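Local coordinates for 5-formyltetrahydrofolate cyclo-ligase family protein (PDB 2JCB) that probably catalyses the ATP-dependent cyclisation of 5-formyltetrahydrofolate to 5,10-methenyltetrahydrofolate in folate metabolism, and binds ADP and magnesium, at residues E11-L16 / H174-P179; H23-S28 / S60-V65; S94-S99 / T119-A124; K159-S164 / N183-I188. All coordinates share one frame; numbering follows the deposited sequence.

Contact 1 (E11-L16 / H174-P179). With ADP (adenosine-5'-diphosphate), chain C.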
# COMPACT_ATOMS: atom_id res chain seq x y z
N GLU A 11 22.22 -0.56 3.67
CA GLU A 11 22.22 -1.50 4.79
C GLU A 11 21.20 -1.12 5.86
O GLU A 11 20.49 -1.99 6.36
CB GLU A 11 23.62 -1.74 5.35
CG GLU A 11 24.31 -2.93 4.65
CD GLU A 11 25.83 -2.86 4.60
OE1 GLU A 11 26.48 -2.42 5.59
OE2 GLU A 11 26.40 -3.29 3.57
N GLU A 12 21.08 0.16 6.17
CA GLU A 12 20.01 0.64 7.07
C GLU A 12 18.58 0.33 6.58
O GLU A 12 17.73 -0.03 7.39
CB GLU A 12 20.21 2.12 7.38
CG GLU A 12 19.20 2.77 8.36
CD GLU A 12 19.70 4.14 8.84
OE1 GLU A 12 20.92 4.42 8.71
OE2 GLU A 12 18.89 4.94 9.36
N LYS A 13 18.34 0.47 5.28
CA LYS A 13 17.06 0.12 4.67
C LYS A 13 16.73 -1.36 4.78
O LYS A 13 15.60 -1.73 5.11
CB LYS A 13 17.07 0.53 3.20
CG LYS A 13 16.45 1.90 2.92
CD LYS A 13 16.19 2.10 1.40
CE LYS A 13 15.97 3.57 1.08
NZ LYS A 13 15.33 3.78 -0.23
N LEU A 14 17.72 -2.22 4.50
CA LEU A 14 17.54 -3.67 4.60
C LEU A 14 17.31 -4.05 6.05
O LEU A 14 16.42 -4.81 6.33
CB LEU A 14 18.79 -4.41 4.13
CG LEU A 14 19.14 -4.44 2.65
CD1 LEU A 14 20.22 -5.51 2.42
CD2 LEU A 14 17.87 -4.65 1.79
N ARG A 15 18.15 -3.54 6.94
CA ARG A 15 18.00 -3.69 8.39
C ARG A 15 16.61 -3.30 8.91
O ARG A 15 16.00 -4.02 9.71
CB ARG A 15 19.10 -2.88 9.11
CG ARG A 15 19.37 -3.21 10.58
CD ARG A 15 20.11 -2.05 11.33
NE ARG A 15 19.17 -0.91 11.45
CZ ARG A 15 18.47 -0.60 12.55
NH1 ARG A 15 18.61 -1.31 13.67
NH2 ARG A 15 17.63 0.43 12.52
N LEU A 16 16.09 -2.15 8.46
CA LEU A 16 14.81 -1.71 8.96
C LEU A 16 13.70 -2.56 8.33
O LEU A 16 12.77 -2.97 9.02
CB LEU A 16 14.56 -0.22 8.69
CG LEU A 16 15.11 0.74 9.74
CD1 LEU A 16 15.12 2.16 9.19
CD2 LEU A 16 14.29 0.63 11.05
N HIS A 174 13.17 7.42 11.98
CA HIS A 174 14.02 7.87 10.88
C HIS A 174 14.11 6.79 9.80
O HIS A 174 14.24 5.60 10.11
CB HIS A 174 15.42 8.25 11.43
CG HIS A 174 16.46 8.49 10.37
ND1 HIS A 174 17.17 7.47 9.78
CD2 HIS A 174 16.92 9.64 9.83
CE1 HIS A 174 18.03 7.98 8.91
NE2 HIS A 174 17.90 9.30 8.93
N ILE A 175 14.01 7.23 8.55
CA ILE A 175 14.25 6.41 7.38
C ILE A 175 15.28 7.15 6.55
O ILE A 175 15.21 8.38 6.43
CB ILE A 175 12.92 6.23 6.58
CG1 ILE A 175 11.96 5.30 7.31
CG2 ILE A 175 13.19 5.71 5.15
CD1 ILE A 175 10.66 5.10 6.55
N PRO A 176 16.30 6.42 6.03
CA PRO A 176 17.39 7.04 5.25
C PRO A 176 16.90 7.24 3.82
O PRO A 176 17.14 6.37 2.97
CB PRO A 176 18.51 5.99 5.30
CG PRO A 176 17.82 4.67 5.60
CD PRO A 176 16.43 4.94 6.12
N VAL A 177 16.21 8.34 3.55
CA VAL A 177 15.58 8.54 2.25
C VAL A 177 16.56 8.98 1.18
O VAL A 177 17.42 9.80 1.40
CB VAL A 177 14.33 9.49 2.29
CG1 VAL A 177 13.27 8.99 3.26
CG2 VAL A 177 14.70 10.90 2.59
N GLU A 178 16.42 8.38 0.00
CA GLU A 178 17.18 8.72 -1.16
C GLU A 178 16.36 9.67 -2.05
O GLU A 178 15.15 9.81 -1.86
CB GLU A 178 17.54 7.43 -1.87
CG GLU A 178 18.09 6.40 -0.90
CD GLU A 178 18.65 5.14 -1.58
OE1 GLU A 178 19.68 5.23 -2.26
OE2 GLU A 178 18.03 4.06 -1.40
N PRO A 179 17.03 10.33 -3.02
CA PRO A 179 16.35 11.36 -3.83
C PRO A 179 15.12 10.84 -4.56
O PRO A 179 14.14 11.57 -4.68
CB PRO A 179 17.40 11.81 -4.84
CG PRO A 179 18.70 11.21 -4.42
CD PRO A 179 18.45 10.16 -3.38
PB ADP C . 11.54 0.55 -1.71
O1B ADP C . 10.65 -0.53 -2.31
O2B ADP C . 11.69 0.38 -0.25
O3B ADP C . 11.03 1.88 -2.23
PA ADP C . 14.15 1.35 -2.77
O1A ADP C . 13.82 2.76 -2.35
O2A ADP C . 15.44 0.85 -2.37
O3A ADP C . 12.99 0.30 -2.34
O5' ADP C . 14.16 1.33 -4.39
C5' ADP C . 14.65 0.10 -4.98
C4' ADP C . 15.36 0.37 -6.28
O4' ADP C . 14.49 1.12 -7.11
C3' ADP C . 16.61 1.21 -6.02
O3' ADP C . 17.71 0.50 -6.55
C2' ADP C . 16.35 2.51 -6.76
O2' ADP C . 17.45 2.89 -7.53
C1' ADP C . 15.20 2.21 -7.70
N9 ADP C . 14.30 3.36 -7.96
C8 ADP C . 13.37 3.85 -7.12
N7 ADP C . 12.71 4.88 -7.69
C5 ADP C . 13.20 5.08 -8.92
C6 ADP C . 12.91 6.00 -10.05
N6 ADP C . 11.95 6.95 -9.95
N1 ADP C . 13.59 5.84 -11.18
C2 ADP C . 14.56 4.91 -11.29
N3 ADP C . 14.86 4.03 -10.32
C4 ADP C . 14.22 4.04 -9.12
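Lys13 and Pro176 bring the two backbones closest, their CA atoms 7.0 Å apart, where one side of helix 6-26 meets the irregular loop 174-179 at the ADP site. The loop turns at Pro176, the centre of an inverse gamma turn, and its pyrrolidine ring points at the helix. Apolar contact begins with Glu12: its CG, anti to the backbone N (chi1 -177°), lies 3.6 Å from CG of Pro176, and the extended chain then carries the carboxylate past the proline to the edge of the His174 ring. There OE2 of Glu12 is 3.1 Å from ND1 of His174, with the carboxylate and ring planes 41° apart. One turn further along, CD1 of Leu16 rests against the carbonyl O of His174 and near CD of Pro176.

Lys13 runs extended across the proline towards the nucleotide. Its CE passes 3.6 Å from Pro176 O, a buried carbonyl with no hydrogen-bonding partner in the model. At the tip, NZ forms a salt bridge of 3.0 Å with OE2 of Glu178, on the anti lone pair of that oxygen. Glu178 OE2 also pairs with Arg10, and Lys13 NZ with Asp181, a ligand of the magnesium ion. The salt bridges to Glu178 and Asp181, together with a bond to the nucleotide, hold NZ beside the alpha-phosphate. In that last bond the same NZ is the donor, 2.8 Å from O1A of ADP.

Contact 2 (H23-S28 / S60-V65)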
# COMPACT_ATOMS: atom_id res chain seq x y z
N HIS A 23 8.80 -8.40 12.84
CA HIS A 23 7.81 -8.00 13.81
C HIS A 23 6.41 -8.33 13.28
O HIS A 23 5.59 -8.89 13.99
CB HIS A 23 7.97 -6.51 14.14
CG HIS A 23 7.17 -6.06 15.33
ND1 HIS A 23 5.87 -6.46 15.56
CD2 HIS A 23 7.50 -5.23 16.36
CE1 HIS A 23 5.44 -5.92 16.68
NE2 HIS A 23 6.40 -5.16 17.18
N MET A 24 6.14 -8.01 12.02
CA MET A 24 4.83 -8.24 11.42
C MET A 24 4.49 -9.73 11.41
O MET A 24 3.38 -10.13 11.75
CB MET A 24 4.78 -7.70 9.99
CG MET A 24 3.37 -7.57 9.47
SD MET A 24 3.46 -6.71 7.92
CE MET A 24 3.76 -5.04 8.38
N ASN A 25 5.46 -10.53 11.00
CA ASN A 25 5.32 -11.98 11.02
C ASN A 25 5.09 -12.56 12.41
O ASN A 25 4.47 -13.63 12.54
CB ASN A 25 6.53 -12.63 10.34
CG ASN A 25 6.47 -12.50 8.82
OD1 ASN A 25 5.39 -12.52 8.22
ND2 ASN A 25 7.63 -12.37 8.19
N SER A 26 5.59 -11.89 13.46
CA SER A 26 5.36 -12.37 14.80
C SER A 26 3.98 -12.04 15.36
O SER A 26 3.62 -12.62 16.41
CB SER A 26 6.45 -11.87 15.78
OG SER A 26 6.27 -10.46 15.95
N LEU A 27 3.23 -11.15 14.70
CA LEU A 27 1.92 -10.72 15.19
C LEU A 27 1.01 -11.91 15.44
O LEU A 27 0.83 -12.74 14.55
CB LEU A 27 1.20 -9.81 14.20
CG LEU A 27 1.38 -8.31 14.23
CD1 LEU A 27 0.32 -7.73 13.24
CD2 LEU A 27 1.28 -7.74 15.65
N SER A 28 0.39 -11.97 16.62
CA SER A 28 -0.65 -12.97 16.83
C SER A 28 -1.83 -12.75 15.84
O SER A 28 -2.07 -11.65 15.33
CB SER A 28 -1.18 -12.92 18.26
OG SER A 28 -1.84 -11.69 18.53
N SER A 60 -3.36 -7.73 0.10
CA SER A 60 -2.43 -7.93 1.19
C SER A 60 -2.00 -9.42 1.33
O SER A 60 -2.74 -10.34 0.99
CB SER A 60 -3.08 -7.47 2.48
OG SER A 60 -4.36 -8.04 2.60
N MET A 61 -0.81 -9.61 1.88
CA MET A 61 -0.24 -10.96 2.10
C MET A 61 0.22 -11.13 3.54
O MET A 61 0.40 -10.13 4.26
CB MET A 61 0.97 -11.15 1.20
CG MET A 61 0.60 -11.38 -0.25
SD MET A 61 2.02 -11.56 -1.36
CE MET A 61 3.28 -12.27 -0.30
N GLU A 62 0.47 -12.38 3.94
CA GLU A 62 0.89 -12.68 5.33
C GLU A 62 0.17 -11.79 6.33
O GLU A 62 -1.05 -11.78 6.34
CB GLU A 62 2.42 -12.60 5.53
CG GLU A 62 3.16 -11.45 4.84
CD GLU A 62 3.78 -11.85 3.49
OE1 GLU A 62 4.05 -10.94 2.67
OE2 GLU A 62 3.98 -13.08 3.27
N ASN A 63 0.92 -11.08 7.18
CA ASN A 63 0.29 -10.32 8.27
C ASN A 63 0.12 -8.81 7.97
O ASN A 63 -0.22 -8.03 8.87
CB ASN A 63 1.00 -10.57 9.60
CG ASN A 63 0.55 -11.91 10.30
OD1 ASN A 63 -0.51 -12.46 9.99
ND2 ASN A 63 1.31 -12.36 11.30
N GLU A 64 0.30 -8.41 6.70
CA GLU A 64 0.07 -7.02 6.30
C GLU A 64 -1.36 -6.61 6.60
O GLU A 64 -2.31 -7.42 6.44
CB GLU A 64 0.26 -6.84 4.79
CG GLU A 64 1.68 -7.05 4.40
CD GLU A 64 1.85 -7.53 2.97
OE1 GLU A 64 0.88 -7.37 2.17
OE2 GLU A 64 2.95 -8.11 2.67
N VAL A 65 -1.57 -5.34 6.99
CA VAL A 65 -2.98 -4.88 7.14
C VAL A 65 -3.92 -5.41 6.02
O VAL A 65 -3.66 -5.24 4.81
CB VAL A 65 -3.11 -3.32 7.21
CG1 VAL A 65 -4.62 -2.90 7.27
CG2 VAL A 65 -2.18 -2.76 8.35
O HOH W 1 0.26 -14.73 13.02
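Asn63 and Met24 meet through two side chains set by their torsions. Asn63 CG is turned to the side of its own backbone N (chi1 -82°), with the amide directed at the C-terminal end of helix 6-26, while Met24 CG stands anti to its backbone N (chi1 -164°) and packs on the backbone of Asn63. The CA atoms of this pair are 5.9 Å apart. Asn63 lies in a type II' beta turn running from Met61 to Glu64, in the loop between strand 54-56 and helix 68-76.

ND2 of Asn63 donates to the carbonyl O of Met24 at 3.1 Å, with an N-H...O angle of 153°. The acceptor lies close to the amide plane of Asn63, and the same oxygen takes the backbone N-H of Leu27. Beside this bond, CB of Asn63 sits 3.8 Å from CG of Met24; SD, carried outward by an extended chi2, lies 3.8 Å from CA of Glu64. At the margin, OD1 of Asn25 approaches CB of Glu62 at 4.0 Å, the amide and carboxylate planes nearly perpendicular. A water accepts from Asn63 ND2 and donates to Leu27 O, the latter at 2.6 Å.

Within the turn, Met61 N donates to OE1 of Glu64, which is approached from above the carboxylate plane. Outside the two segments, Tyr167 is hydrogen-bonded to Asn63 O and touches Leu27. One primary amide is thus hydrogen-bonded to the Met24 carbonyl in the last turn of the helix and, by way of a water, linked to Leu27 O just beyond it, so the polar link between helix and turn depends on how that amide is rotated.

Contact 3 (S94-S99 / T119-A124); sequences SFRQIS and TEEVNA
Arg96 faces Glu121 in an antiparallel, non-hydrogen-bonded pair, where the short, weakly bonded strand 120-121 adds an edge to strand 92-98 of the mixed central sheet. Their CA atoms are 4.2 Å apart. Two backbone bonds flank the pair: Val122 N donates to Phe95 O at 2.9 Å, nearly straight at 170°, and Gln97 N donates to Glu120 O. In each of these two couples the return bond is replaced by a water, which joins Phe95 N to Val122 O and Glu120 N to Gln97 O.

Side-chain polar bonds concentrate on Arg96. Its chain bends at chi3 (77°), and the guanidinium grips Thr119 side-on: NE reaches OG1 of Thr119 at 2.9 Å, close to the guanidinium plane, while NH2 reaches the carbonyl O of Thr119 at 3.0 Å from above the carbonyl plane. Thr119 OG1 is also hydrogen-bonded to Ile115 O. The backbone N of Glu121 lies over one face of the guanidinium, offset towards its rim.

Apolar contacts are fewer. CG2 of Thr119 lies 4.0 Å from CG2 of Ile98, the two side chains pointing the same way. CG2 of Val122 lies 4.3 Å from CB of Gln97, and Val122 also touches Val82 of strand 80-87.

Charge enters through Glu121, whose OE2 is 4.1 Å from Arg96 NH1, beyond salt-bridge range. That carboxylate oxygen instead accepts on its anti lone pair from Ser94 OG, at 2.5 Å.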
# COMPACT_ATOMS: atom_id res chain seq x y z
N SER A 94 0.66 -1.70 -13.81
CA SER A 94 -0.54 -1.47 -14.59
C SER A 94 -1.68 -1.66 -13.61
O SER A 94 -2.00 -2.80 -13.23
CB SER A 94 -0.66 -2.49 -15.70
OG SER A 94 -1.87 -2.37 -16.43
N PHE A 95 -2.32 -0.57 -13.20
CA PHE A 95 -3.49 -0.76 -12.35
C PHE A 95 -4.69 -1.18 -13.20
O PHE A 95 -5.00 -0.55 -14.20
CB PHE A 95 -3.78 0.49 -11.55
CG PHE A 95 -2.82 0.64 -10.43
CD1 PHE A 95 -3.18 0.14 -9.18
CD2 PHE A 95 -1.58 1.23 -10.61
CE1 PHE A 95 -2.27 0.22 -8.07
CE2 PHE A 95 -0.65 1.33 -9.53
CZ PHE A 95 -0.99 0.81 -8.26
N ARG A 96 -5.32 -2.29 -12.81
CA ARG A 96 -6.40 -2.82 -13.63
C ARG A 96 -7.63 -3.07 -12.81
O ARG A 96 -7.54 -3.53 -11.69
CB ARG A 96 -5.97 -4.12 -14.35
CG ARG A 96 -4.56 -4.07 -14.98
CD ARG A 96 -4.27 -5.40 -15.66
NE ARG A 96 -4.98 -5.49 -16.94
CZ ARG A 96 -4.51 -5.03 -18.08
NH1 ARG A 96 -3.31 -4.43 -18.12
NH2 ARG A 96 -5.21 -5.17 -19.16
N GLN A 97 -8.77 -2.76 -13.39
CA GLN A 97 -10.02 -2.89 -12.65
C GLN A 97 -10.43 -4.35 -12.40
O GLN A 97 -10.39 -5.19 -13.33
CB GLN A 97 -11.15 -2.15 -13.35
CG GLN A 97 -12.48 -2.37 -12.68
CD GLN A 97 -13.65 -1.66 -13.35
OE1 GLN A 97 -13.59 -1.30 -14.52
NE2 GLN A 97 -14.72 -1.45 -12.59
N ILE A 98 -10.87 -4.59 -11.18
CA ILE A 98 -11.46 -5.90 -10.78
C ILE A 98 -12.83 -5.66 -10.20
O ILE A 98 -12.99 -4.76 -9.36
CB ILE A 98 -10.54 -6.74 -9.81
CG1 ILE A 98 -10.13 -6.02 -8.49
CG2 ILE A 98 -9.29 -7.25 -10.58
CD1 ILE A 98 -9.65 -6.98 -7.30
N SER A 99 -13.78 -6.45 -10.65
CA SER A 99 -15.15 -6.43 -10.17
C SER A 99 -15.43 -7.60 -9.22
O SER A 99 -16.40 -7.60 -8.47
CB SER A 99 -16.09 -6.52 -11.35
OG SER A 99 -15.87 -5.47 -12.27
N THR A 119 -9.19 -8.07 -17.50
CA THR A 119 -9.26 -6.83 -16.74
C THR A 119 -8.82 -5.65 -17.60
O THR A 119 -8.07 -5.85 -18.59
CB THR A 119 -8.36 -6.92 -15.47
OG1 THR A 119 -7.01 -7.24 -15.84
CG2 THR A 119 -8.91 -7.97 -14.48
N GLU A 120 -9.28 -4.45 -17.25
CA GLU A 120 -9.00 -3.28 -18.09
C GLU A 120 -8.09 -2.35 -17.34
O GLU A 120 -8.39 -2.02 -16.19
CB GLU A 120 -10.29 -2.56 -18.47
CG GLU A 120 -11.01 -3.21 -19.62
CD GLU A 120 -12.42 -2.66 -19.86
OE1 GLU A 120 -12.94 -2.85 -20.97
OE2 GLU A 120 -12.99 -2.04 -18.93
N GLU A 121 -6.99 -1.94 -17.98
CA GLU A 121 -6.10 -0.95 -17.40
C GLU A 121 -6.83 0.37 -17.19
O GLU A 121 -7.58 0.81 -18.10
CB GLU A 121 -4.94 -0.65 -18.34
CG GLU A 121 -3.81 0.04 -17.62
CD GLU A 121 -2.61 0.15 -18.51
OE1 GLU A 121 -2.65 0.98 -19.46
OE2 GLU A 121 -1.66 -0.64 -18.27
N VAL A 122 -6.56 1.01 -16.06
CA VAL A 122 -7.10 2.34 -15.74
C VAL A 122 -5.94 3.33 -15.60
O VAL A 122 -4.98 3.08 -14.87
CB VAL A 122 -8.01 2.29 -14.47
CG1 VAL A 122 -8.54 3.68 -14.13
CG2 VAL A 122 -9.19 1.38 -14.70
N ASN A 123 -6.03 4.43 -16.34
CA ASN A 123 -5.02 5.51 -16.35
C ASN A 123 -4.90 6.14 -14.97
O ASN A 123 -5.91 6.29 -14.29
CB ASN A 123 -5.46 6.58 -17.37
CG ASN A 123 -4.35 7.56 -17.75
OD1 ASN A 123 -3.85 8.33 -16.92
ND2 ASN A 123 -3.99 7.55 -19.02
N ALA A 124 -3.67 6.49 -14.56
CA ALA A 124 -3.42 7.16 -13.27
C ALA A 124 -4.28 8.42 -13.04
O ALA A 124 -4.70 8.67 -11.90
CB ALA A 124 -1.95 7.51 -13.15
O HOH W 2 -2.23 1.94 -14.57
O HOH W 3 -11.78 -4.82 -15.85

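Contact 4 (K159-S164 / N183-I188); sequences KGKTLS and NVEKII
Glu185 lies across Thr162 at about a right angle, just before strand 186-189 joins strand 161-165 as a parallel neighbour. From its CB, 3.4 Å from the carbonyl O of Thr162, the chain passes to CG, 3.5 Å from Thr162 OG1. An extended chi2 (171°) carries CD onward, 3.9 Å from OG1 of Thr162, and OE1 accepts a hydrogen bond of 3.1 Å from Thr162 N, which comes from above the carboxylate plane; OE1 also lies close to CA of Lys161. A water link from the other oxygen, OE2, to Gly160 O is doubtful, since the water sits too near the carboxylate. Thr162 answers with its hydroxyl: the backbone N of Glu185 donates to OG1 of Thr162 at 2.9 Å. The glutamate is therefore tied at both its backbone and its tip, extending the strand pairing back into the preceding loop.

Regular parallel pairing follows. Ser164 N donates to Lys186 O at 2.8 Å, and Ile188 N to Ser164 O at 2.9 Å, either side of Ile187. The short strand segments make an angle of 33°. Val184 packs its CG1 against OG of Ser164, which is itself hydrogen-bonded to Val132 O.

CD1 of Leu163 meets CD1 of Ile188 at 4.0 Å, and both side chains lie against Leu43 of helix 29-44. Strand 161-165 thus sits between strands 129-131 and 186-189, while Ser164 and Ile187 share a face that touches Tyr137 of strand 136-137.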
# COMPACT_ATOMS: atom_id res chain seq x y z
N LYS A 159 -0.81 11.92 -9.65
CA LYS A 159 -1.13 13.20 -9.05
C LYS A 159 -2.34 13.25 -8.12
O LYS A 159 -2.71 14.33 -7.62
CB LYS A 159 -1.28 14.26 -10.15
CG LYS A 159 -0.06 14.41 -11.05
CD LYS A 159 1.21 14.62 -10.24
CE LYS A 159 2.35 15.06 -11.13
NZ LYS A 159 3.62 14.85 -10.41
N GLY A 160 -2.98 12.10 -7.91
CA GLY A 160 -4.12 12.02 -7.04
C GLY A 160 -3.73 11.95 -5.58
O GLY A 160 -2.60 12.24 -5.20
N LYS A 161 -4.67 11.54 -4.75
CA LYS A 161 -4.46 11.44 -3.31
C LYS A 161 -3.82 10.11 -2.92
O LYS A 161 -4.15 9.10 -3.52
CB LYS A 161 -5.80 11.62 -2.61
CG LYS A 161 -6.38 13.06 -2.83
CD LYS A 161 -7.78 13.13 -2.30
CE LYS A 161 -8.54 14.24 -3.02
NZ LYS A 161 -8.30 15.51 -2.29
N THR A 162 -2.95 10.11 -1.91
CA THR A 162 -2.31 8.89 -1.43
C THR A 162 -2.52 8.71 0.06
O THR A 162 -2.55 9.69 0.82
CB THR A 162 -0.78 8.87 -1.67
OG1 THR A 162 -0.13 9.99 -1.06
CG2 THR A 162 -0.49 8.88 -3.16
N LEU A 163 -2.64 7.47 0.48
CA LEU A 163 -2.59 7.18 1.90
C LEU A 163 -2.07 5.80 2.07
O LEU A 163 -2.20 4.98 1.20
CB LEU A 163 -3.94 7.38 2.63
CG LEU A 163 -5.11 6.46 2.42
CD1 LEU A 163 -4.95 5.09 3.28
CD2 LEU A 163 -6.41 7.21 2.78
N SER A 164 -1.49 5.55 3.24
CA SER A 164 -1.02 4.22 3.62
C SER A 164 -1.68 3.81 4.89
O SER A 164 -2.06 4.66 5.71
CB SER A 164 0.49 4.18 3.76
OG SER A 164 1.16 4.39 2.52
N ASN A 183 7.11 10.25 -0.90
CA ASN A 183 6.34 10.24 0.36
C ASN A 183 4.86 10.04 0.11
O ASN A 183 4.38 10.34 -0.97
CB ASN A 183 6.50 11.60 1.05
CG ASN A 183 7.90 11.83 1.58
OD1 ASN A 183 8.75 10.93 1.57
ND2 ASN A 183 8.17 13.06 2.03
N VAL A 184 4.15 9.60 1.13
CA VAL A 184 2.67 9.48 1.07
C VAL A 184 2.05 10.64 1.86
O VAL A 184 2.70 11.19 2.74
CB VAL A 184 2.14 8.12 1.61
CG1 VAL A 184 2.60 6.98 0.70
CG2 VAL A 184 2.62 7.85 3.05
N GLU A 185 0.82 11.01 1.52
CA GLU A 185 0.17 12.17 2.11
C GLU A 185 -0.44 11.92 3.49
O GLU A 185 -0.68 12.86 4.24
CB GLU A 185 -0.94 12.69 1.19
CG GLU A 185 -0.37 13.33 -0.02
CD GLU A 185 -1.45 13.66 -1.06
OE1 GLU A 185 -2.56 13.05 -1.07
OE2 GLU A 185 -1.17 14.52 -1.89
N LYS A 186 -0.78 10.69 3.77
CA LYS A 186 -1.46 10.36 5.04
C LYS A 186 -1.17 8.93 5.41
O LYS A 186 -1.09 8.05 4.54
CB LYS A 186 -2.97 10.48 4.84
CG LYS A 186 -3.77 10.12 6.16
CD LYS A 186 -5.27 10.22 5.97
CE LYS A 186 -5.72 11.69 6.02
NZ LYS A 186 -7.21 11.81 5.91
N ILE A 187 -1.00 8.69 6.71
CA ILE A 187 -0.79 7.32 7.21
C ILE A 187 -1.91 7.12 8.28
O ILE A 187 -2.09 7.99 9.15
CB ILE A 187 0.65 7.06 7.79
CG1 ILE A 187 1.73 7.31 6.70
CG2 ILE A 187 0.77 5.60 8.31
CD1 ILE A 187 2.94 7.91 7.22
N ILE A 188 -2.66 6.03 8.18
CA ILE A 188 -3.66 5.65 9.17
C ILE A 188 -3.13 4.45 9.95
O ILE A 188 -2.83 3.40 9.33
CB ILE A 188 -4.97 5.28 8.49
CG1 ILE A 188 -5.46 6.43 7.59
CG2 ILE A 188 -6.01 4.94 9.54
CD1 ILE A 188 -6.58 6.03 6.78
O HOH W 4 -2.80 14.86 -3.63

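Overall arrangement
Contacts 3 and 4 belong to one mixed sheet, with centres 20 Å apart: contact 3 adds the edge strand 120-121, whereas contact 4 pairs two parallel strands further across. Contacts 1 and 2 both use helix 6-26, nearer its start and at its end respectively, and their centres are 21 Å apart. Only contact 1 includes a residue of the ADP pocket, Lys13, whose side chain is about 4 Å from the magnesium ion. Its loop 174-179 leads, through Phe180 and Asp181 of the pocket, into 183-188 of contact 4, where the Val184 side chain is about 10 Å from both ADP and magnesium. Contact 3 lies on the opposite side of the chain's centre from contact 1.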